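Local atomic coordinates of sesquisabinene B synthase 2 (PDB entry 6A2C), a protein that probably catalyses the magnesium-dependent conversion of farnesyl diphosphate into the sesquiterpene sesquisabinene B in the sandalwood Santalum album. Residues E100-V105 and R132-F137; A204-H209 and A224-D229; R457-L462 and G531-Y536. All coordinates share one frame; numbering follows the deposited sequence.

Interaction 1: residues E100-V105 and R132-F137; sequences EVKEAV and RENGIF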
loop_
_atom_site.group_PDB
_atom_site.type_symbol
_atom_site.label_atom_id
_atom_site.label_comp_id
_atom_site.label_asym_id
_atom_site.label_seq_id
_atom_site.Cartn_x
_atom_site.Cartn_y
_atom_site.Cartn_z
ATOM N N GLU A 100 15.543 28.593 -17.596
ATOM C CA GLU A 100 16.392 29.779 -17.343
ATOM C C GLU A 100 17.857 29.365 -17.447
ATOM O O GLU A 100 18.642 30.163 -17.961
ATOM C CB GLU A 100 16.107 30.373 -15.965
ATOM C CG GLU A 100 14.707 30.934 -15.836
ATOM C CD GLU A 100 13.612 29.915 -15.595
ATOM O OE1 GLU A 100 13.940 28.728 -15.294
ATOM O OE2 GLU A 100 12.430 30.304 -15.719
ATOM N N VAL A 101 18.228 28.193 -16.904
ATOM C CA VAL A 101 19.655 27.770 -16.902
ATOM C C VAL A 101 20.079 27.542 -18.353
ATOM O O VAL A 101 21.163 28.020 -18.726
ATOM C CB VAL A 101 19.911 26.532 -16.016
ATOM C CG1 VAL A 101 21.288 25.971 -16.247
ATOM C CG2 VAL A 101 19.690 26.854 -14.549
ATOM N N LYS A 102 19.280 26.830 -19.150
ATOM C CA LYS A 102 19.705 26.488 -20.528
ATOM C C LYS A 102 19.836 27.794 -21.326
ATOM O O LYS A 102 20.804 27.957 -22.067
ATOM C CB LYS A 102 18.728 25.527 -21.211
ATOM C CG LYS A 102 19.086 25.166 -22.646
ATOM C CD LYS A 102 20.426 24.446 -22.767
ATOM C CE LYS A 102 20.792 24.094 -24.195
ATOM N NZ LYS A 102 19.755 23.243 -24.820
ATOM N N GLU A 103 18.868 28.686 -21.176
ATOM C CA GLU A 103 18.856 29.987 -21.889
ATOM C C GLU A 103 20.071 30.802 -21.459
ATOM O O GLU A 103 20.710 31.369 -22.340
ATOM C CB GLU A 103 17.545 30.737 -21.653
ATOM C CG GLU A 103 16.483 30.385 -22.685
ATOM C CD GLU A 103 15.066 30.355 -22.151
ATOM O OE1 GLU A 103 14.669 31.329 -21.476
ATOM O OE2 GLU A 103 14.368 29.348 -22.401
ATOM N N ALA A 104 20.446 30.769 -20.181
ATOM C CA ALA A 104 21.670 31.452 -19.709
ATOM C C ALA A 104 22.881 30.826 -20.387
ATOM O O ALA A 104 23.777 31.571 -20.782
ATOM C CB ALA A 104 21.790 31.408 -18.193
ATOM N N VAL A 105 22.902 29.496 -20.523
ATOM C CA VAL A 105 24.054 28.765 -21.112
ATOM C C VAL A 105 24.167 29.136 -22.598
ATOM O O VAL A 105 25.285 29.336 -23.085
ATOM C CB VAL A 105 23.899 27.246 -20.891
ATOM C CG1 VAL A 105 24.860 26.436 -21.731
ATOM C CG2 VAL A 105 24.053 26.916 -19.426
ATOM N N ARG A 132 29.399 21.421 -22.468
ATOM C CA ARG A 132 29.200 19.997 -22.798
ATOM C C ARG A 132 28.050 19.392 -21.980
ATOM O O ARG A 132 27.263 18.632 -22.574
ATOM C CB ARG A 132 30.512 19.248 -22.650
ATOM C CG ARG A 132 31.484 19.529 -23.778
ATOM C CD ARG A 132 32.380 18.329 -23.930
ATOM N NE ARG A 132 33.323 18.433 -25.019
ATOM C CZ ARG A 132 34.086 17.443 -25.436
ATOM N NH1 ARG A 132 33.936 16.215 -24.950
ATOM N NH2 ARG A 132 34.938 17.664 -26.413
ATOM N N GLU A 133 27.902 19.747 -20.701
ATOM C CA GLU A 133 26.787 19.235 -19.868
ATOM C C GLU A 133 25.476 19.620 -20.543
ATOM O O GLU A 133 24.457 19.002 -20.245
ATOM C CB GLU A 133 26.817 19.844 -18.462
ATOM C CG GLU A 133 27.965 19.346 -17.611
ATOM C CD GLU A 133 28.160 20.086 -16.293
ATOM O OE1 GLU A 133 27.523 21.159 -16.106
ATOM O OE2 GLU A 133 28.883 19.540 -15.417
ATOM N N ASN A 134 25.477 20.710 -21.311
ATOM C CA ASN A 134 24.231 21.244 -21.912
ATOM C C ASN A 134 24.144 20.904 -23.406
ATOM O O ASN A 134 23.323 21.499 -24.088
ATOM C CB ASN A 134 24.119 22.729 -21.602
ATOM C CG ASN A 134 23.697 22.947 -20.173
ATOM O OD1 ASN A 134 22.515 22.859 -19.866
ATOM N ND2 ASN A 134 24.645 23.172 -19.282
ATOM N N GLY A 135 24.982 20.000 -23.902
ATOM C CA GLY A 135 24.897 19.494 -25.281
ATOM C C GLY A 135 25.456 20.483 -26.293
ATOM O O GLY A 135 25.164 20.324 -27.493
ATOM N N ILE A 136 26.255 21.450 -25.845
ATOM C CA ILE A 136 26.904 22.459 -26.740
ATOM C C ILE A 136 28.368 22.074 -26.852
ATOM O O ILE A 136 29.102 22.133 -25.838
ATOM C CB ILE A 136 26.697 23.896 -26.239
ATOM C CG1 ILE A 136 25.221 24.284 -26.310
ATOM C CG2 ILE A 136 27.575 24.862 -27.029
ATOM C CD1 ILE A 136 24.831 25.402 -25.363
ATOM N N PHE A 137 28.782 21.635 -28.031
ATOM C CA PHE A 137 30.121 21.044 -28.208
ATOM C C PHE A 137 31.182 22.131 -28.010
ATOM O O PHE A 137 31.007 23.285 -28.470
ATOM C CB PHE A 137 30.267 20.357 -29.561
ATOM C CG PHE A 137 31.560 19.602 -29.684
ATOM C CD1 PHE A 137 31.730 18.381 -29.048
ATOM C CD2 PHE A 137 32.636 20.151 -30.361
ATOM C CE1 PHE A 137 32.947 17.720 -29.107
ATOM C CE2 PHE A 137 33.839 19.475 -30.443
ATOM C CZ PHE A 137 33.982 18.249 -29.834
#
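Lys102, on the helical segment 100-105, and Asn134, in the turn of segment 132-137, bring the two backbones nearest, with their CA atoms 7.1 Å apart. No hydrogen bond spans the contact; it is made by side-chain packing. Val105 meets both Asn134 and Ile136. Its CG1 methyl touches CB of Asn134 at 3.8 Å. The same methyl lies 3.8 Å from CD1 of Ile136, the one apolar side-chain pair here. The other methyl, CG2, lies 3.8 Å from ND2 of Asn134, so the two branches of the valine pack against the length of the amide side chain. Val105 CG1 stands anti to its own backbone N (chi1 167°), and this puts both methyls within reach of the turn. The turn is a Schellman motif that ends helix 121-133. Gly135, the C-prime residue, has a positive phi of 77° and bonds through its N to Arg132 O. The N of Ile136 goes back to Met131 O. The side chains of Asn134 and Ile136, on either side of Gly135 in the turn, both face helix 98-109 within the mostly helical N-terminal domain. Asn134 ND2 is held by the backbone O of Ile130. An alanine in place of Asn134 would probably leave the Ile130 carbonyl without this amide donor and open a gap beside Val105 CG2. Lys102 runs past Asn134 in the opposite direction. Its chain bends at chi2 and chi4, and CE comes 3.6 Å from the backbone O of Asn134. Val105 also packs on Ile85 of helix 78-90 and on Ile130 and Met131.

Interaction 2: residues A204-H209 and A224-D229; sequences AKKVSH and ARWFID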
loop_
_atom_site.group_PDB
_atom_site.type_symbol
_atom_site.label_atom_id
_atom_site.label_comp_id
_atom_site.label_asym_id
_atom_site.label_seq_id
_atom_site.Cartn_x
_atom_site.Cartn_y
_atom_site.Cartn_z
ATOM N N ALA A 204 40.034 23.738 0.166
ATOM C CA ALA A 204 40.536 22.475 0.735
ATOM C C ALA A 204 39.424 21.427 0.725
ATOM O O ALA A 204 39.664 20.327 0.255
ATOM C CB ALA A 204 41.043 22.718 2.127
ATOM N N LYS A 205 38.251 21.791 1.221
ATOM C CA LYS A 205 37.107 20.857 1.271
ATOM C C LYS A 205 36.765 20.413 -0.149
ATOM O O LYS A 205 36.627 19.217 -0.360
ATOM C CB LYS A 205 35.891 21.587 1.836
ATOM C CG LYS A 205 35.515 21.278 3.275
ATOM C CD LYS A 205 34.180 21.882 3.656
ATOM C CE LYS A 205 33.047 20.880 3.614
ATOM N NZ LYS A 205 31.751 21.493 3.984
ATOM N N LYS A 206 36.635 21.364 -1.063
ATOM C CA LYS A 206 36.215 21.049 -2.447
ATOM C C LYS A 206 37.231 20.134 -3.146
ATOM O O LYS A 206 36.794 19.229 -3.829
ATOM C CB LYS A 206 35.888 22.345 -3.187
ATOM C CG LYS A 206 34.597 23.017 -2.756
ATOM C CD LYS A 206 33.995 23.875 -3.833
ATOM C CE LYS A 206 34.994 24.838 -4.428
ATOM N NZ LYS A 206 34.324 25.876 -5.245
ATOM N N VAL A 207 38.524 20.369 -2.957
ATOM C CA VAL A 207 39.571 19.551 -3.629
ATOM C C VAL A 207 39.507 18.123 -3.079
ATOM O O VAL A 207 39.517 17.188 -3.865
ATOM C CB VAL A 207 40.968 20.185 -3.496
ATOM C CG1 VAL A 207 42.096 19.215 -3.803
ATOM C CG2 VAL A 207 41.093 21.439 -4.344
ATOM N N SER A 208 39.407 17.998 -1.763
ATOM C CA SER A 208 39.374 16.683 -1.112
ATOM C C SER A 208 38.138 15.904 -1.594
ATOM O O SER A 208 38.262 14.716 -1.948
ATOM C CB SER A 208 39.387 16.907 0.386
ATOM O OG SER A 208 39.348 15.677 1.013
ATOM N N HIS A 209 36.993 16.577 -1.609
ATOM C CA HIS A 209 35.703 16.063 -2.109
ATOM C C HIS A 209 35.871 15.621 -3.568
ATOM O O HIS A 209 35.431 14.490 -3.903
ATOM C CB HIS A 209 34.643 17.129 -1.924
ATOM C CG HIS A 209 33.231 16.681 -2.085
ATOM N ND1 HIS A 209 32.576 15.958 -1.122
ATOM C CD2 HIS A 209 32.301 17.003 -3.007
ATOM C CE1 HIS A 209 31.300 15.821 -1.465
ATOM N NE2 HIS A 209 31.108 16.447 -2.616
ATOM N N ALA A 224 23.831 18.024 -3.321
ATOM C CA ALA A 224 23.093 19.234 -2.904
ATOM C C ALA A 224 23.245 19.421 -1.392
ATOM O O ALA A 224 23.488 20.574 -0.948
ATOM C CB ALA A 224 21.648 19.159 -3.323
ATOM N N ARG A 225 23.089 18.356 -0.607
ATOM C CA ARG A 225 23.119 18.522 0.859
ATOM C C ARG A 225 24.519 18.954 1.299
ATOM O O ARG A 225 24.625 19.818 2.205
ATOM C CB ARG A 225 22.710 17.247 1.587
ATOM C CG ARG A 225 22.675 17.432 3.096
ATOM C CD ARG A 225 21.649 18.471 3.514
ATOM N NE ARG A 225 21.716 18.773 4.947
ATOM C CZ ARG A 225 22.508 19.682 5.515
ATOM N NH1 ARG A 225 23.367 20.390 4.802
ATOM N NH2 ARG A 225 22.430 19.889 6.819
ATOM N N TRP A 226 25.558 18.318 0.755
ATOM C CA TRP A 226 26.959 18.644 1.088
ATOM C C TRP A 226 27.257 20.093 0.673
ATOM O O TRP A 226 27.945 20.858 1.436
ATOM C CB TRP A 226 27.893 17.661 0.395
ATOM C CG TRP A 226 29.332 17.911 0.694
ATOM C CD1 TRP A 226 30.024 17.458 1.778
ATOM C CD2 TRP A 226 30.232 18.760 -0.026
ATOM N NE1 TRP A 226 31.333 17.848 1.700
ATOM C CE2 TRP A 226 31.482 18.666 0.619
ATOM C CE3 TRP A 226 30.147 19.471 -1.231
ATOM C CZ2 TRP A 226 32.616 19.303 0.129
ATOM C CZ3 TRP A 226 31.260 20.135 -1.689
ATOM C CH2 TRP A 226 32.477 20.038 -1.023
ATOM N N PHE A 227 26.850 20.457 -0.537
ATOM C CA PHE A 227 27.263 21.746 -1.127
ATOM C C PHE A 227 26.524 22.920 -0.456
ATOM O O PHE A 227 27.059 24.034 -0.508
ATOM C CB PHE A 227 27.036 21.769 -2.630
ATOM C CG PHE A 227 27.621 22.984 -3.279
ATOM C CD1 PHE A 227 28.980 23.186 -3.296
ATOM C CD2 PHE A 227 26.799 23.969 -3.761
ATOM C CE1 PHE A 227 29.503 24.369 -3.801
ATOM C CE2 PHE A 227 27.321 25.122 -4.317
ATOM C CZ PHE A 227 28.673 25.312 -4.340
ATOM N N ILE A 228 25.314 22.719 0.041
ATOM C CA ILE A 228 24.602 23.759 0.843
ATOM C C ILE A 228 25.508 24.195 2.012
ATOM O O ILE A 228 25.805 25.411 2.123
ATOM C CB ILE A 228 23.219 23.277 1.300
ATOM C CG1 ILE A 228 22.224 23.320 0.140
ATOM C CG2 ILE A 228 22.734 24.109 2.484
ATOM C CD1 ILE A 228 20.968 22.538 0.393
ATOM N N ASP A 229 26.075 23.248 2.760
ATOM C CA ASP A 229 27.064 23.566 3.827
ATOM C C ASP A 229 28.273 24.295 3.236
ATOM O O ASP A 229 28.689 25.314 3.819
ATOM C CB ASP A 229 27.503 22.315 4.584
ATOM C CG ASP A 229 26.372 21.726 5.387
ATOM O OD1 ASP A 229 25.335 22.366 5.445
ATOM O OD2 ASP A 229 26.514 20.598 5.850
#
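His209 and Trp226 lie flat on each other in a face-to-face stack. The imidazole and the six-membered ring of the indole have planes only 3° apart and centroids 3.5 Å apart. CE1 of His209 sits 3.4 Å above the indole plane of Trp226, over the centre of the ring system. His209 ND1 is 3.4 Å from CE2 of Trp226. Each ring leaves its helix with CG opposite the backbone N, and the two side chains reach across from opposite directions. The other face of the indole is met by Lys205, whose NZ stands 4.1 Å above its plane, toward the rim. The CE of Lys205 lies 3.8 Å from CZ2 of Trp226. Lys206 comes to the indole edge, with CG 4.0 Å from CH2 of Trp226. The indole is thus held between His209 and Lys205.

The polar ends find partners in a second shell. His209 NE2 is hydrogen-bonded to Glu223, which, with the stack, would help fix the turn of the imidazole. Lys205 NZ is hydrogen-bonded to Thr230, and Lys206 NZ makes a salt bridge with Glu234. Separately, an intrahelical salt bridge joins Arg225 NH1 to Asp229 OD1 at 2.9 Å.

The two segments run nearly antiparallel, at 159°, and their axes come no nearer than 11.9 Å, a distance bridged by the long side chains. Arg90 of helix 78-90 touches the side chains of both His209 and Trp226. Helix 160-170 packs on Lys206 and Val207, while helix 239-270 packs on Ile228 from the second segment.

Interaction 3: residues R457-L462 and G531-Y536; sequences RIINDL and GSHFFY. With MG (magnesium ion), chain F; FPP (farnesyl diphosphate), chain C.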
loop_
_atom_site.group_PDB
_atom_site.type_symbol
_atom_site.label_atom_id
_atom_site.label_comp_id
_atom_site.label_asym_id
_atom_site.label_seq_id
_atom_site.Cartn_x
_atom_site.Cartn_y
_atom_site.Cartn_z
ATOM N N ARG A 457 27.986 -2.498 -12.498
ATOM C CA ARG A 457 28.598 -3.783 -12.092
ATOM C C ARG A 457 30.055 -3.543 -11.721
ATOM O O ARG A 457 30.463 -3.994 -10.645
ATOM C CB ARG A 457 28.457 -4.832 -13.204
ATOM C CG ARG A 457 29.380 -6.030 -13.073
ATOM C CD ARG A 457 29.301 -6.692 -11.737
ATOM N NE ARG A 457 28.012 -7.293 -11.455
ATOM C CZ ARG A 457 27.608 -7.731 -10.270
ATOM N NH1 ARG A 457 28.375 -7.594 -9.205
ATOM N NH2 ARG A 457 26.420 -8.313 -10.154
ATOM N N ILE A 458 30.823 -2.886 -12.572
ATOM C CA ILE A 458 32.286 -2.776 -12.331
ATOM C C ILE A 458 32.503 -1.906 -11.087
ATOM O O ILE A 458 33.419 -2.196 -10.273
ATOM C CB ILE A 458 32.968 -2.190 -13.557
ATOM C CG1 ILE A 458 33.178 -3.270 -14.624
ATOM C CG2 ILE A 458 34.254 -1.520 -13.151
ATOM C CD1 ILE A 458 33.808 -2.683 -15.874
ATOM N N ILE A 459 31.682 -0.879 -10.934
ATOM C CA ILE A 459 31.808 0.031 -9.761
ATOM C C ILE A 459 31.502 -0.764 -8.492
ATOM O O ILE A 459 32.280 -0.619 -7.527
ATOM C CB ILE A 459 30.925 1.278 -9.924
ATOM C CG1 ILE A 459 31.415 2.191 -11.047
ATOM C CG2 ILE A 459 30.850 2.035 -8.606
ATOM C CD1 ILE A 459 30.357 3.159 -11.571
ATOM N N ASN A 460 30.439 -1.573 -8.480
ATOM C CA ASN A 460 30.098 -2.478 -7.360
ATOM C C ASN A 460 31.309 -3.387 -7.081
ATOM O O ASN A 460 31.733 -3.468 -5.911
ATOM C CB ASN A 460 28.810 -3.266 -7.595
ATOM C CG ASN A 460 28.416 -4.205 -6.470
ATOM O OD1 ASN A 460 28.827 -5.361 -6.454
ATOM N ND2 ASN A 460 27.462 -3.798 -5.652
ATOM N N ASP A 461 31.905 -3.976 -8.113
ATOM C CA ASP A 461 33.038 -4.925 -7.943
ATOM C C ASP A 461 34.283 -4.232 -7.373
ATOM O O ASP A 461 35.026 -4.872 -6.636
ATOM C CB ASP A 461 33.319 -5.651 -9.253
ATOM C CG ASP A 461 32.294 -6.715 -9.584
ATOM O OD1 ASP A 461 31.256 -6.762 -8.914
ATOM O OD2 ASP A 461 32.551 -7.477 -10.509
ATOM N N LEU A 462 34.491 -2.970 -7.712
ATOM C CA LEU A 462 35.679 -2.213 -7.257
ATOM C C LEU A 462 35.522 -1.792 -5.793
ATOM O O LEU A 462 36.533 -1.604 -5.146
ATOM C CB LEU A 462 35.835 -0.980 -8.146
ATOM C CG LEU A 462 36.535 -1.185 -9.485
ATOM C CD1 LEU A 462 36.444 0.078 -10.320
ATOM C CD2 LEU A 462 37.986 -1.585 -9.289
ATOM N N GLY A 531 24.845 7.016 -8.520
ATOM C CA GLY A 531 24.434 6.254 -7.321
ATOM C C GLY A 531 25.449 5.187 -6.954
ATOM O O GLY A 531 25.807 5.076 -5.773
ATOM N N SER A 532 25.897 4.406 -7.928
ATOM C CA SER A 532 26.877 3.320 -7.694
ATOM C C SER A 532 28.192 3.917 -7.178
ATOM O O SER A 532 28.740 3.337 -6.219
ATOM C CB SER A 532 27.088 2.465 -8.911
ATOM O OG SER A 532 25.856 1.841 -9.270
ATOM N N HIS A 533 28.733 4.943 -7.824
ATOM C CA HIS A 533 30.005 5.574 -7.370
ATOM C C HIS A 533 29.848 6.001 -5.903
ATOM O O HIS A 533 30.771 5.778 -5.087
ATOM C CB HIS A 533 30.373 6.823 -8.165
ATOM C CG HIS A 533 30.933 6.558 -9.512
ATOM N ND1 HIS A 533 32.083 5.820 -9.703
ATOM C CD2 HIS A 533 30.464 6.868 -10.732
ATOM C CE1 HIS A 533 32.352 5.776 -10.984
ATOM N NE2 HIS A 533 31.361 6.380 -11.647
ATOM N N PHE A 534 28.714 6.617 -5.591
ATOM C CA PHE A 534 28.524 7.284 -4.286
ATOM C C PHE A 534 28.407 6.217 -3.201
ATOM O O PHE A 534 28.992 6.409 -2.113
ATOM C CB PHE A 534 27.309 8.198 -4.330
ATOM C CG PHE A 534 27.156 9.020 -3.080
ATOM C CD1 PHE A 534 28.150 9.904 -2.706
ATOM C CD2 PHE A 534 26.055 8.859 -2.268
ATOM C CE1 PHE A 534 28.047 10.620 -1.523
ATOM C CE2 PHE A 534 25.918 9.610 -1.114
ATOM C CZ PHE A 534 26.905 10.511 -0.768
ATOM N N PHE A 535 27.685 5.131 -3.472
ATOM C CA PHE A 535 27.350 4.109 -2.448
ATOM C C PHE A 535 28.423 3.020 -2.394
ATOM O O PHE A 535 28.371 2.188 -1.473
ATOM C CB PHE A 535 25.912 3.606 -2.623
ATOM C CG PHE A 535 24.891 4.599 -2.132
ATOM C CD1 PHE A 535 24.811 4.901 -0.772
ATOM C CD2 PHE A 535 24.126 5.346 -3.004
ATOM C CE1 PHE A 535 23.970 5.905 -0.311
ATOM C CE2 PHE A 535 23.274 6.343 -2.543
ATOM C CZ PHE A 535 23.175 6.603 -1.193
ATOM N N TYR A 536 29.364 2.976 -3.333
ATOM C CA TYR A 536 30.440 1.955 -3.316
ATOM C C TYR A 536 31.806 2.627 -3.376
ATOM O O TYR A 536 32.634 2.204 -4.167
ATOM C CB TYR A 536 30.215 0.944 -4.442
ATOM C CG TYR A 536 28.912 0.210 -4.302
ATOM C CD1 TYR A 536 28.723 -0.695 -3.272
ATOM C CD2 TYR A 536 27.855 0.431 -5.167
ATOM C CE1 TYR A 536 27.527 -1.368 -3.108
ATOM C CE2 TYR A 536 26.643 -0.222 -5.009
ATOM C CZ TYR A 536 26.474 -1.119 -3.966
ATOM O OH TYR A 536 25.300 -1.796 -3.799
HETATM MG MG MG F . 28.496 -7.268 -5.106
HETATM C C1 FPP C . 23.661 -5.642 -3.541
HETATM O O1 FPP C . 24.967 -6.108 -3.172
HETATM C C2 FPP C . 23.612 -4.718 -4.723
HETATM C C3 FPP C . 22.859 -4.977 -5.789
HETATM C C4 FPP C . 22.007 -6.212 -5.890
HETATM C C5 FPP C . 22.867 -4.096 -7.008
HETATM C C6 FPP C . 21.525 -3.525 -7.410
HETATM C C7 FPP C . 21.162 -2.289 -6.648
HETATM C C8 FPP C . 20.397 -2.206 -5.570
HETATM C C10 FPP C . 19.815 -3.383 -4.872
HETATM C C9 FPP C . 20.016 -0.884 -4.991
HETATM C C11 FPP C . 18.695 -0.446 -5.533
HETATM C C12 FPP C . 18.798 0.541 -6.652
HETATM C C13 FPP C . 17.857 1.359 -7.115
HETATM C C14 FPP C . 18.055 2.235 -8.318
HETATM C C15 FPP C . 16.506 1.496 -6.478
HETATM P PA FPP C . 25.795 -7.319 -3.893
HETATM O O1A FPP C . 27.090 -6.564 -4.065
HETATM O O2A FPP C . 25.771 -8.786 -3.347
HETATM O O3A FPP C . 25.303 -7.559 -5.437
HETATM P PB FPP C . 26.037 -8.831 -6.296
HETATM O O1B FPP C . 25.851 -10.140 -5.513
HETATM O O2B FPP C . 25.343 -8.887 -7.644
HETATM O O3B FPP C . 27.483 -8.456 -6.442
HETATM O O HOH W 1 33.677 1.431 -6.468
HETATM O O HOH W 2 30.330 -7.299 -6.259
HETATM O O HOH W 3 28.832 -9.033 -3.918
HETATM O O HOH W 4 29.853 -5.874 -4.088
#
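This is a buried contact between the C-terminal ends of helices 447-462 and 521-535, beside the bound farnesyl diphosphate. Asn460 points its ND2 at one face of the Tyr536 ring, with the amide steeply tilted to it, the planes 69° apart. Asn460 ND2 is 3.3 Å from Tyr536 CZ, toward the rim. With CG anti to the backbone N (chi1 -180°), Asn460 reaches the metal too: OD1 binds magnesium at 2.4 Å, and ND2 gives a hydrogen bond to O1A of the diphosphate. Two diphosphate oxygens and three waters complete six ligands. Tyr536 OH comes 3.5 Å from C2 of the substrate. Ile459 CD1 makes a CH-pi contact over the His533 ring, 3.5 Å from its centroid. His533 NE2 is hydrogen-bonded to Trp504, and Trp217 stacks on the ring. One water bridges Ile459 O and Tyr536 O by donating to both. Arg457 holds the terminal phosphate with NH1 and NH2, and NH1 also pairs with Asp461 OD1. Asp461 accepts a bond from a metal-bound water, in the second shell. Asn460, the metal ligand, and Asp461 probably open the NSE/DTE motif of class I terpene synthases, with Thr464 at its Ser/Thr position, opposite the aspartate-rich motif of Asp316 and Asp320.

Following the chain, interaction 1 closes first, joining helix 98-109 to the turn after helix 121-133. Interaction 2 follows and closes the short connection between helices 201-212 and 220-232. Interaction 3 closes the longest loop, from helix 447-462 to helix 521-535 at the metal site. The three loops are in series; none nests or crosses. Helix 78-90 touches the first two: Arg89 pairs with Glu133, and Arg90 touches the side chains of His209 and Trp226. Trp217, in the connection that interaction 2 closes, stacks on His533 of interaction 3. Those two contacts come within about 6 Å at their nearest atoms, whereas interactions 1 and 3 stay about 14 Å apart at theirs.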